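Local coordinates for protein glutamate--tRNA ligase (Methanothermobacter thermautotrophicus, PDB 3AII) that attaches glutamate to tRNA, first activating the amino acid with ATP and then passing it to the acceptor end, as a class I non-discriminating glutamyl-tRNA synthetase, at residues 458-461 with 462-466; 475-479 with 480-484; 514-517 with 518-522; 149-152 with 153-157. One frame throughout, in Å; residues are numbered along the deposited sequence.

Contact 1: residues 458-461 with 462-466; sequences LRLI and DAVNV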
loop_
_atom_site.group_PDB
_atom_site.type_symbol
_atom_site.label_atom_id
_atom_site.label_comp_id
_atom_site.label_asym_id
_atom_site.label_seq_id
_atom_site.Cartn_x
_atom_site.Cartn_y
_atom_site.Cartn_z
ATOM N N LEU A 458 33.945 8.394 25.342
ATOM C CA LEU A 458 33.366 7.740 24.176
ATOM C C LEU A 458 34.342 6.705 23.667
ATOM O O LEU A 458 35.549 6.873 23.769
ATOM C CB LEU A 458 33.132 8.749 23.045
ATOM C CG LEU A 458 32.225 9.943 23.338
ATOM C CD1 LEU A 458 32.369 11.026 22.255
ATOM C CD2 LEU A 458 30.781 9.487 23.471
ATOM N N ARG A 459 33.806 5.641 23.090
ATOM C CA ARG A 459 34.633 4.714 22.343
ATOM C C ARG A 459 34.206 4.801 20.892
ATOM O O ARG A 459 33.057 4.466 20.549
ATOM C CB ARG A 459 34.456 3.284 22.843
ATOM C CG ARG A 459 35.230 2.298 21.976
ATOM C CD ARG A 459 35.394 0.956 22.637
ATOM N NE ARG A 459 36.035 0.016 21.717
ATOM C CZ ARG A 459 37.347 -0.057 21.498
ATOM N NH1 ARG A 459 38.198 0.758 22.124
ATOM N NH2 ARG A 459 37.811 -0.957 20.635
ATOM N N LEU A 460 35.114 5.270 20.046
ATOM C CA LEU A 460 34.850 5.270 18.616
ATOM C C LEU A 460 34.913 3.801 18.217
ATOM O O LEU A 460 35.947 3.154 18.406
ATOM C CB LEU A 460 35.902 6.074 17.852
ATOM C CG LEU A 460 36.328 7.498 18.227
ATOM C CD1 LEU A 460 36.744 8.263 16.965
ATOM C CD2 LEU A 460 35.263 8.266 18.981
ATOM N N ILE A 461 33.813 3.281 17.674
ATOM C CA ILE A 461 33.657 1.833 17.491
ATOM C C ILE A 461 34.863 1.183 16.816
ATOM O O ILE A 461 35.306 1.635 15.768
ATOM C CB ILE A 461 32.368 1.502 16.735
ATOM C CG1 ILE A 461 31.153 1.835 17.614
ATOM C CG2 ILE A 461 32.358 0.019 16.280
ATOM C CD1 ILE A 461 29.834 1.807 16.866
ATOM N N ASP A 462 35.396 0.134 17.449
ATOM C CA ASP A 462 36.551 -0.604 16.931
ATOM C C ASP A 462 37.866 0.182 16.833
ATOM O O ASP A 462 38.853 -0.327 16.293
ATOM C CB ASP A 462 36.212 -1.240 15.572
ATOM C CG ASP A 462 35.282 -2.434 15.709
ATOM O OD1 ASP A 462 35.167 -2.970 16.832
ATOM O OD2 ASP A 462 34.667 -2.844 14.703
ATOM N N ALA A 463 37.911 1.395 17.391
ATOM C CA ALA A 463 39.044 2.278 17.152
ATOM C C ALA A 463 39.790 2.698 18.421
ATOM O O ALA A 463 40.785 2.076 18.791
ATOM C CB ALA A 463 38.585 3.507 16.352
ATOM N N VAL A 464 39.314 3.750 19.079
ATOM C CA VAL A 464 40.029 4.301 20.237
ATOM C C VAL A 464 39.037 4.836 21.243
ATOM O O VAL A 464 37.875 5.049 20.922
ATOM C CB VAL A 464 40.972 5.465 19.849
ATOM C CG1 VAL A 464 42.131 4.966 18.993
ATOM C CG2 VAL A 464 40.189 6.575 19.143
ATOM N N ASN A 465 39.500 5.080 22.464
ATOM C CA ASN A 465 38.654 5.676 23.491
ATOM C C ASN A 465 39.084 7.125 23.684
ATOM O O ASN A 465 40.273 7.416 23.718
ATOM C CB ASN A 465 38.811 4.911 24.808
ATOM C CG ASN A 465 38.676 3.412 24.621
ATOM O OD1 ASN A 465 37.780 2.950 23.921
ATOM N ND2 ASN A 465 39.578 2.645 25.236
ATOM N N VAL A 466 38.114 8.025 23.767
ATOM C CA VAL A 466 38.418 9.442 23.896
ATOM C C VAL A 466 37.524 10.058 24.956
ATOM O O VAL A 466 36.562 9.427 25.406
ATOM C CB VAL A 466 38.166 10.168 22.580
ATOM C CG1 VAL A 466 39.119 9.644 21.497
ATOM C CG2 VAL A 466 36.695 10.010 22.157
HETATM O O HOH W 1 40.654 -1.123 19.920
HETATM O O HOH W 2 36.446 -3.241 19.503
#

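Contact 2: residues 475-479 with 480-484; sequences YHSEG and IEEAR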
loop_
_atom_site.group_PDB
_atom_site.type_symbol
_atom_site.label_atom_id
_atom_site.label_comp_id
_atom_site.label_asym_id
_atom_site.label_seq_id
_atom_site.Cartn_x
_atom_site.Cartn_y
_atom_site.Cartn_z
ATOM N N TYR A 475 42.371 12.074 23.156
ATOM C CA TYR A 475 42.732 10.658 23.191
ATOM C C TYR A 475 42.908 10.173 24.621
ATOM O O TYR A 475 43.526 10.867 25.444
ATOM C CB TYR A 475 44.045 10.439 22.438
ATOM C CG TYR A 475 44.493 9.002 22.440
ATOM C CD1 TYR A 475 43.956 8.098 21.533
ATOM C CD2 TYR A 475 45.444 8.541 23.346
ATOM C CE1 TYR A 475 44.348 6.776 21.522
ATOM C CE2 TYR A 475 45.838 7.217 23.343
ATOM C CZ TYR A 475 45.293 6.342 22.426
ATOM O OH TYR A 475 45.691 5.024 22.413
ATOM N N HIS A 476 42.373 8.990 24.922
ATOM C CA HIS A 476 42.597 8.356 26.219
ATOM C C HIS A 476 43.374 7.043 26.115
ATOM O O HIS A 476 44.387 6.858 26.795
ATOM C CB HIS A 476 41.278 8.134 26.974
ATOM C CG HIS A 476 41.454 7.458 28.296
ATOM N ND1 HIS A 476 41.415 6.089 28.439
ATOM C CD2 HIS A 476 41.690 7.959 29.535
ATOM C CE1 HIS A 476 41.605 5.772 29.708
ATOM N NE2 HIS A 476 41.773 6.888 30.395
ATOM N N SER A 477 42.905 6.131 25.264
ATOM C CA SER A 477 43.486 4.793 25.206
ATOM C C SER A 477 42.890 4.088 23.999
ATOM O O SER A 477 42.155 4.701 23.239
ATOM C CB SER A 477 43.114 4.010 26.464
ATOM O OG SER A 477 41.705 4.060 26.679
ATOM N N GLU A 478 43.183 2.802 23.842
ATOM C CA GLU A 478 42.757 2.081 22.642
ATOM C C GLU A 478 41.958 0.812 22.934
ATOM O O GLU A 478 41.085 0.436 22.154
ATOM C CB GLU A 478 43.964 1.753 21.750
ATOM C CG GLU A 478 43.590 1.040 20.446
ATOM C CD GLU A 478 44.748 0.924 19.454
ATOM O OE1 GLU A 478 45.744 1.663 19.588
ATOM O OE2 GLU A 478 44.656 0.092 18.526
ATOM N N GLY A 479 42.244 0.156 24.055
ATOM C CA GLY A 479 41.663 -1.153 24.333
ATOM C C GLY A 479 40.238 -1.208 24.859
ATOM O O GLY A 479 39.699 -0.223 25.354
ATOM N N ILE A 480 39.628 -2.387 24.764
ATOM C CA ILE A 480 38.251 -2.591 25.212
ATOM C C ILE A 480 38.118 -2.499 26.730
ATOM O O ILE A 480 37.146 -1.944 27.241
ATOM C CB ILE A 480 37.715 -3.964 24.763
ATOM C CG1 ILE A 480 37.631 -4.032 23.240
ATOM C CG2 ILE A 480 36.350 -4.232 25.379
ATOM C CD1 ILE A 480 37.153 -5.367 22.718
ATOM N N GLU A 481 39.089 -3.056 27.448
ATOM C CA GLU A 481 39.058 -3.030 28.909
ATOM C C GLU A 481 39.134 -1.604 29.439
ATOM O O GLU A 481 38.406 -1.242 30.362
ATOM C CB GLU A 481 40.179 -3.885 29.504
ATOM C CG GLU A 481 39.921 -5.387 29.439
ATOM C CD GLU A 481 38.832 -5.846 30.401
ATOM O OE1 GLU A 481 39.077 -6.815 31.153
ATOM O OE2 GLU A 481 37.737 -5.241 30.411
ATOM N N GLU A 482 40.011 -0.797 28.851
ATOM C CA GLU A 482 40.101 0.607 29.223
ATOM C C GLU A 482 38.745 1.267 28.982
ATOM O O GLU A 482 38.278 2.065 29.791
ATOM C CB GLU A 482 41.190 1.326 28.426
ATOM C CG GLU A 482 42.500 0.554 28.306
ATOM C CD GLU A 482 43.092 0.178 29.650
ATOM O OE1 GLU A 482 42.794 0.870 30.647
ATOM O OE2 GLU A 482 43.858 -0.808 29.708
ATOM N N ALA A 483 38.106 0.929 27.869
ATOM C CA ALA A 483 36.802 1.507 27.566
ATOM C C ALA A 483 35.786 1.153 28.656
ATOM O O ALA A 483 34.986 1.987 29.072
ATOM C CB ALA A 483 36.306 1.038 26.195
ATOM N N ARG A 484 35.808 -0.100 29.100
ATOM C CA ARG A 484 34.914 -0.536 30.168
ATOM C C ARG A 484 35.217 0.189 31.477
ATOM O O ARG A 484 34.308 0.559 32.217
ATOM C CB ARG A 484 35.014 -2.049 30.375
ATOM C CG ARG A 484 34.297 -2.884 29.325
ATOM C CD ARG A 484 34.485 -4.368 29.610
ATOM N NE ARG A 484 33.477 -5.195 28.953
ATOM C CZ ARG A 484 33.367 -6.509 29.120
ATOM N NH1 ARG A 484 34.207 -7.150 29.923
ATOM N NH2 ARG A 484 32.419 -7.183 28.485
#

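Contact 3: residues 514-517 with 518-522; sequences GVIE and ADASE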
loop_
_atom_site.group_PDB
_atom_site.type_symbol
_atom_site.label_atom_id
_atom_site.label_comp_id
_atom_site.label_asym_id
_atom_site.label_seq_id
_atom_site.Cartn_x
_atom_site.Cartn_y
_atom_site.Cartn_z
ATOM N N GLY A 514 24.572 14.543 6.407
ATOM C CA GLY A 514 25.736 14.102 7.161
ATOM C C GLY A 514 26.842 13.612 6.256
ATOM O O GLY A 514 26.908 13.982 5.085
ATOM N N VAL A 515 27.720 12.784 6.819
ATOM C CA VAL A 515 28.792 12.178 6.055
ATOM C C VAL A 515 28.782 10.673 6.275
ATOM O O VAL A 515 28.326 10.189 7.307
ATOM C CB VAL A 515 30.179 12.763 6.394
ATOM C CG1 VAL A 515 30.263 14.225 5.934
ATOM C CG2 VAL A 515 30.471 12.642 7.894
ATOM N N ILE A 516 29.292 9.946 5.292
ATOM C CA ILE A 516 29.314 8.491 5.354
ATOM C C ILE A 516 30.722 8.012 5.000
ATOM O O ILE A 516 31.475 8.699 4.316
ATOM C CB ILE A 516 28.214 7.890 4.414
ATOM C CG1 ILE A 516 28.011 6.388 4.665
ATOM C CG2 ILE A 516 28.521 8.205 2.932
ATOM C CD1 ILE A 516 26.722 5.821 4.043
ATOM N N GLU A 517 31.094 6.841 5.492
ATOM C CA GLU A 517 32.429 6.333 5.230
ATOM C C GLU A 517 32.667 6.019 3.742
ATOM O O GLU A 517 31.728 5.756 2.993
ATOM C CB GLU A 517 32.710 5.119 6.110
ATOM C CG GLU A 517 31.973 3.874 5.682
ATOM C CD GLU A 517 32.230 2.733 6.641
ATOM O OE1 GLU A 517 33.139 1.918 6.377
ATOM O OE2 GLU A 517 31.525 2.668 7.665
ATOM N N ALA A 518 33.942 6.073 3.347
ATOM C CA ALA A 518 34.361 5.931 1.952
ATOM C C ALA A 518 33.791 4.727 1.221
ATOM O O ALA A 518 33.432 4.822 0.044
ATOM C CB ALA A 518 35.895 5.912 1.866
ATOM N N ASP A 519 33.698 3.584 1.894
ATOM C CA ASP A 519 33.209 2.374 1.228
ATOM C C ASP A 519 31.774 2.435 0.704
ATOM O O ASP A 519 31.398 1.678 -0.190
ATOM C CB ASP A 519 33.372 1.158 2.137
ATOM C CG ASP A 519 34.767 0.587 2.091
ATOM O OD1 ASP A 519 35.402 0.639 1.010
ATOM O OD2 ASP A 519 35.232 0.085 3.138
ATOM N N ALA A 520 30.963 3.323 1.265
ATOM C CA ALA A 520 29.604 3.503 0.811
ATOM C C ALA A 520 29.560 3.817 -0.684
ATOM O O ALA A 520 28.570 3.545 -1.340
ATOM C CB ALA A 520 28.920 4.605 1.623
ATOM N N SER A 521 30.646 4.374 -1.216
ATOM C CA SER A 521 30.693 4.694 -2.646
ATOM C C SER A 521 30.562 3.465 -3.546
ATOM O O SER A 521 30.279 3.595 -4.739
ATOM C CB SER A 521 31.972 5.472 -2.996
ATOM O OG SER A 521 33.129 4.695 -2.761
ATOM N N GLU A 522 30.769 2.275 -2.978
ATOM C CA GLU A 522 30.565 1.015 -3.710
ATOM C C GLU A 522 29.090 0.649 -3.943
ATOM O O GLU A 522 28.775 -0.240 -4.741
ATOM C CB GLU A 522 31.265 -0.142 -2.977
ATOM C CG GLU A 522 30.494 -0.653 -1.747
ATOM C CD GLU A 522 31.348 -1.526 -0.843
ATOM O OE1 GLU A 522 32.403 -2.012 -1.298
ATOM O OE2 GLU A 522 30.968 -1.729 0.328
HETATM O O HOH W 3 34.821 2.959 4.450
#

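Contact 4: residues 149-152 with 153-157; sequences DMIP and ADLEW. With EDO (1,2-ethanediol), chain C.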
loop_
_atom_site.group_PDB
_atom_site.type_symbol
_atom_site.label_atom_id
_atom_site.label_comp_id
_atom_site.label_asym_id
_atom_site.label_seq_id
_atom_site.Cartn_x
_atom_site.Cartn_y
_atom_site.Cartn_z
ATOM N N ASP A 149 -1.912 1.151 -15.339
ATOM C CA ASP A 149 -0.602 0.510 -15.440
ATOM C C ASP A 149 0.062 0.310 -14.082
ATOM O O ASP A 149 0.813 -0.650 -13.892
ATOM C CB ASP A 149 0.318 1.307 -16.361
ATOM C CG ASP A 149 -0.095 1.214 -17.821
ATOM O OD1 ASP A 149 -0.684 0.184 -18.221
ATOM O OD2 ASP A 149 0.173 2.178 -18.568
ATOM N N MET A 150 -0.209 1.207 -13.138
ATOM C CA MET A 150 0.460 1.140 -11.836
ATOM C C MET A 150 0.017 -0.067 -11.012
ATOM O O MET A 150 0.833 -0.719 -10.349
ATOM C CB MET A 150 0.266 2.427 -11.024
ATOM C CG MET A 150 0.967 3.646 -11.592
ATOM S SD MET A 150 0.838 5.046 -10.459
ATOM C CE MET A 150 -0.932 5.139 -10.216
ATOM N N ILE A 151 -1.277 -0.365 -11.057
ATOM C CA ILE A 151 -1.821 -1.452 -10.260
ATOM C C ILE A 151 -1.208 -2.818 -10.582
ATOM O O ILE A 151 -0.785 -3.529 -9.683
ATOM C CB ILE A 151 -3.365 -1.460 -10.322
ATOM C CG1 ILE A 151 -3.903 -0.303 -9.468
ATOM C CG2 ILE A 151 -3.915 -2.804 -9.837
ATOM C CD1 ILE A 151 -5.405 -0.059 -9.623
ATOM N N PRO A 152 -1.152 -3.195 -11.862
ATOM C CA PRO A 152 -0.531 -4.506 -12.085
ATOM C C PRO A 152 0.955 -4.532 -11.719
ATOM O O PRO A 152 1.469 -5.552 -11.262
ATOM C CB PRO A 152 -0.733 -4.750 -13.588
ATOM C CG PRO A 152 -1.286 -3.468 -14.148
ATOM C CD PRO A 152 -1.894 -2.710 -13.037
ATOM N N ALA A 153 1.645 -3.417 -11.910
ATOM C CA ALA A 153 3.048 -3.343 -11.518
ATOM C C ALA A 153 3.201 -3.560 -10.000
ATOM O O ALA A 153 4.128 -4.252 -9.545
ATOM C CB ALA A 153 3.647 -2.002 -11.945
ATOM N N ASP A 154 2.289 -2.972 -9.222
ATOM C CA ASP A 154 2.315 -3.117 -7.764
ATOM C C ASP A 154 2.061 -4.562 -7.370
ATOM O O ASP A 154 2.681 -5.072 -6.437
ATOM C CB ASP A 154 1.266 -2.226 -7.087
ATOM C CG ASP A 154 1.587 -0.722 -7.180
ATOM O OD1 ASP A 154 2.668 -0.316 -7.664
ATOM O OD2 ASP A 154 0.711 0.071 -6.782
ATOM N N LEU A 155 1.124 -5.213 -8.060
ATOM C CA LEU A 155 0.834 -6.623 -7.810
ATOM C C LEU A 155 2.051 -7.501 -8.095
ATOM O O LEU A 155 2.340 -8.437 -7.351
ATOM C CB LEU A 155 -0.332 -7.084 -8.679
ATOM C CG LEU A 155 -1.682 -6.594 -8.182
ATOM C CD1 LEU A 155 -2.795 -6.989 -9.154
ATOM C CD2 LEU A 155 -1.944 -7.182 -6.805
ATOM N N GLU A 156 2.739 -7.215 -9.197
ATOM C CA GLU A 156 3.954 -7.948 -9.539
ATOM C C GLU A 156 4.976 -7.774 -8.419
ATOM O O GLU A 156 5.616 -8.732 -7.990
ATOM C CB GLU A 156 4.533 -7.474 -10.888
ATOM C CG GLU A 156 3.694 -7.869 -12.123
ATOM C CD GLU A 156 4.139 -7.155 -13.383
ATOM O OE1 GLU A 156 4.918 -6.188 -13.274
ATOM O OE2 GLU A 156 3.708 -7.547 -14.488
ATOM N N TRP A 157 5.118 -6.550 -7.933
ATOM C CA TRP A 157 6.046 -6.282 -6.840
ATOM C C TRP A 157 5.728 -7.147 -5.625
ATOM O O TRP A 157 6.641 -7.684 -4.980
ATOM C CB TRP A 157 6.023 -4.801 -6.471
ATOM C CG TRP A 157 6.918 -4.455 -5.318
ATOM C CD1 TRP A 157 8.277 -4.293 -5.358
ATOM C CD2 TRP A 157 6.529 -4.231 -3.955
ATOM N NE1 TRP A 157 8.752 -3.979 -4.108
ATOM C CE2 TRP A 157 7.705 -3.936 -3.229
ATOM C CE3 TRP A 157 5.305 -4.255 -3.276
ATOM C CZ2 TRP A 157 7.693 -3.665 -1.858
ATOM C CZ3 TRP A 157 5.292 -3.983 -1.915
ATOM C CH2 TRP A 157 6.486 -3.689 -1.219
HETATM C C1 EDO C . 5.367 -0.998 -6.119
HETATM O O1 EDO C . 5.233 -0.974 -7.554
HETATM C C2 EDO C . 6.847 -1.077 -5.761
HETATM O O2 EDO C . 7.515 0.096 -6.246
#

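Contact 1: residues 458-461 with 462-466
A beta hairpin of the anticodon-binding region turns here, with strand 464-469 folding back antiparallel on strand 456-460 and a classic beta bulge beside the turn. Leu-458 and Val-466 form a hydrogen-bonded pair, Leu-458 N giving to Val-466 O and Val-466 N to Leu-458 O, both at 2.8 Å. At the bulge Ala-463 and Val-464 both face Leu-460: Ala-463 N reaches Leu-460 O at 2.8 Å, whereas Val-464 N makes only a weak bond to the same oxygen. On one face of the sheet Leu-460 lies alongside Val-464, and its CD2 meets CG2 of Val-466 at 3.9 Å, the two side chains crossing at about a right angle.

On the other face, Arg-459 and Asn-465 form a non-hydrogen-bonded pair linked through their side chains. With CG anti to the backbone N (chi1 175°), the extended arginine chain runs past Asn-465 OD1, and its NH1 then turns back to bond that oxygen. NH1 also binds Glu-478 O, while Asp-462 has its salt bridge with Arg-426. A leucine in place of Arg-459 would probably leave Asn-465 OD1 and the carbonyl of Glu-478 without this shared donor. The NH1 to OD1 bond measures 2.9 Å and lies in the guanidinium plane, although the donor is tilted 34° from the carbonyl plane of Asn-465.

Contact 2: residues 475-479 with 480-484
At the edge of the His-476 ring, in its plane, sits Ser-477 OG, hydrogen-bonded to ND1 at 2.7 Å; either atom could be the donor. The Tyr-475 ring carries the backbone N of Ser-477 over one face, 3.6 Å above the plane and displaced toward the rim. Ser-477 is the residue of this strand end whose side chain touches the helix that follows. Its OG occupies the position between the backbone N and the carbonyl carbon (chi1 51°) and packs against the Glu-482 side chain, 3.3 Å from CB. Ser-477 CB adds a looser contact, 3.8 Å from Glu-482 CB. The glutamate chain bends at chi2 (-56°), and its OE1 ends close to OE2 of Glu-485, a like charge.

OG has a further partner in Asn-465 ND2, which also binds Gly-479 O, so that one amide from the neighbouring strand holds both the serine and the start of the helix. Gly-479 O in addition accepts from Ala-483 N at 3.2 Å, with an angle of 152° at the hydrogen, closing the first helical turn. The next turn is continued by Arg-484 N bonding Ile-480 O at 2.9 Å. The arrangement is that of a strand that passes into a helix through the two-residue link Glu-478 and Gly-479: His-476 and Ser-477 both face Asn-465 in a classic beta bulge, and Gly-479 takes the N-cap position of helix 480-486.

Contact 3: residues 514-517 with 518-522
Ile-516 and Ala-520 meet through methyl groups, Ile-516 CD1 lying 3.5 Å from Ala-520 CB, tighter than usual van der Waals contact. Ile-516 CG1 stands anti to its own backbone N (chi1 -168°), a setting that brings CD1 against the alanine methyl. Beside this packing, Ala-520 N bonds Glu-517 O at 3.1 Å, approaching from above the carbonyl plane. A water extends the link: it donates to Glu-517 OE1 at 2.8 Å and accepts from Asp-519 N at 2.9 Å, bridging the glutamate side chain to the first turn. Asp-519 OD2 lies 4.3 Å from Glu-517 OE1, a proximity of like charges that the salt bridge of Glu-517 to Arg-438 is likely to ease.

Farther out, Glu-517 OE2 is held by that salt bridge to Arg-438 of strand 437-442 and by a hydrogen bond from Phe-405 N of strand 402-408, which hold the carboxylate from two strands. Within the turn, Ala-518 O receives both Ser-521 N and Ser-521 OG, the hydroxyl at 2.8 Å. Met-546 of strand 546-552 touches both Ile-516 and Ala-520. The whole is a strand ending in a 3-10 segment, 518-522, which begins the connection from strand 511-516 to strand 528-531 in the anticodon-binding region.

Contact 4: residues 149-152 with 153-157
Asp-154 N bonds Met-150 O at 2.9 Å in helix 147-158, part of a beta-alpha-beta unit in the catalytic domain. The aspartate side chain reaches further: OD1 forms a salt bridge with Arg-356, while OD2 takes the backbone N of Leu-109, within the predicted HIGH motif of class I synthetases. OD2 thus ties the helix to the HIGH loop, and OD1 ties it to helix 355-360. OD1 also accepts a 2.7 Å hydrogen bond from O1 of a bound 1,2-ethanediol, probably left from the crystallisation liquor.

Along the backbone, Leu-155 N and Glu-156 N reach Ile-151 O and Pro-152 O in the same i to i+4 pattern. Pro-152 has no N-H for the preceding turn, and the helix is kinked there. Ile-151 CG2 and Leu-155 CD1 pack loosely on one side at 4.4 Å, with Leu-109 covering the isoleucine.

Trp-157 CG is anti to the backbone N (chi1 178°), placing one face of the indole against the diol and the side chain against Leu-355 and Ala-359 of helix 355-360. An alanine at this position would probably open a gap against that helix and strip the diol of its aromatic support. Diol C2 lies over one indole face, offset toward the rim and 3.4 Å from Trp-157 CG.

Overall arrangement
From the N terminus the chain first meets contact 4, within helix 147-158 of the catalytic domain, a crossover helix between strands 130-135 and 164-167. The other three follow in the anticodon-binding region. Contact 1 closes the hairpin of strands 456-460 and 464-469; contact 2 then joins strand 472-477 to helix 480-486, and contact 3 turns the chain out of strand 511-516. All are in series, with none nested or crossing. Contacts 1 and 2 touch, their centres about 7 Å apart, where neighbouring strands of one sheet meet. Contact 3 belongs to a second sheet, its centre about 19 Å from that of contact 1, and contact 4 lies about 33 Å from contact 3, centre to centre.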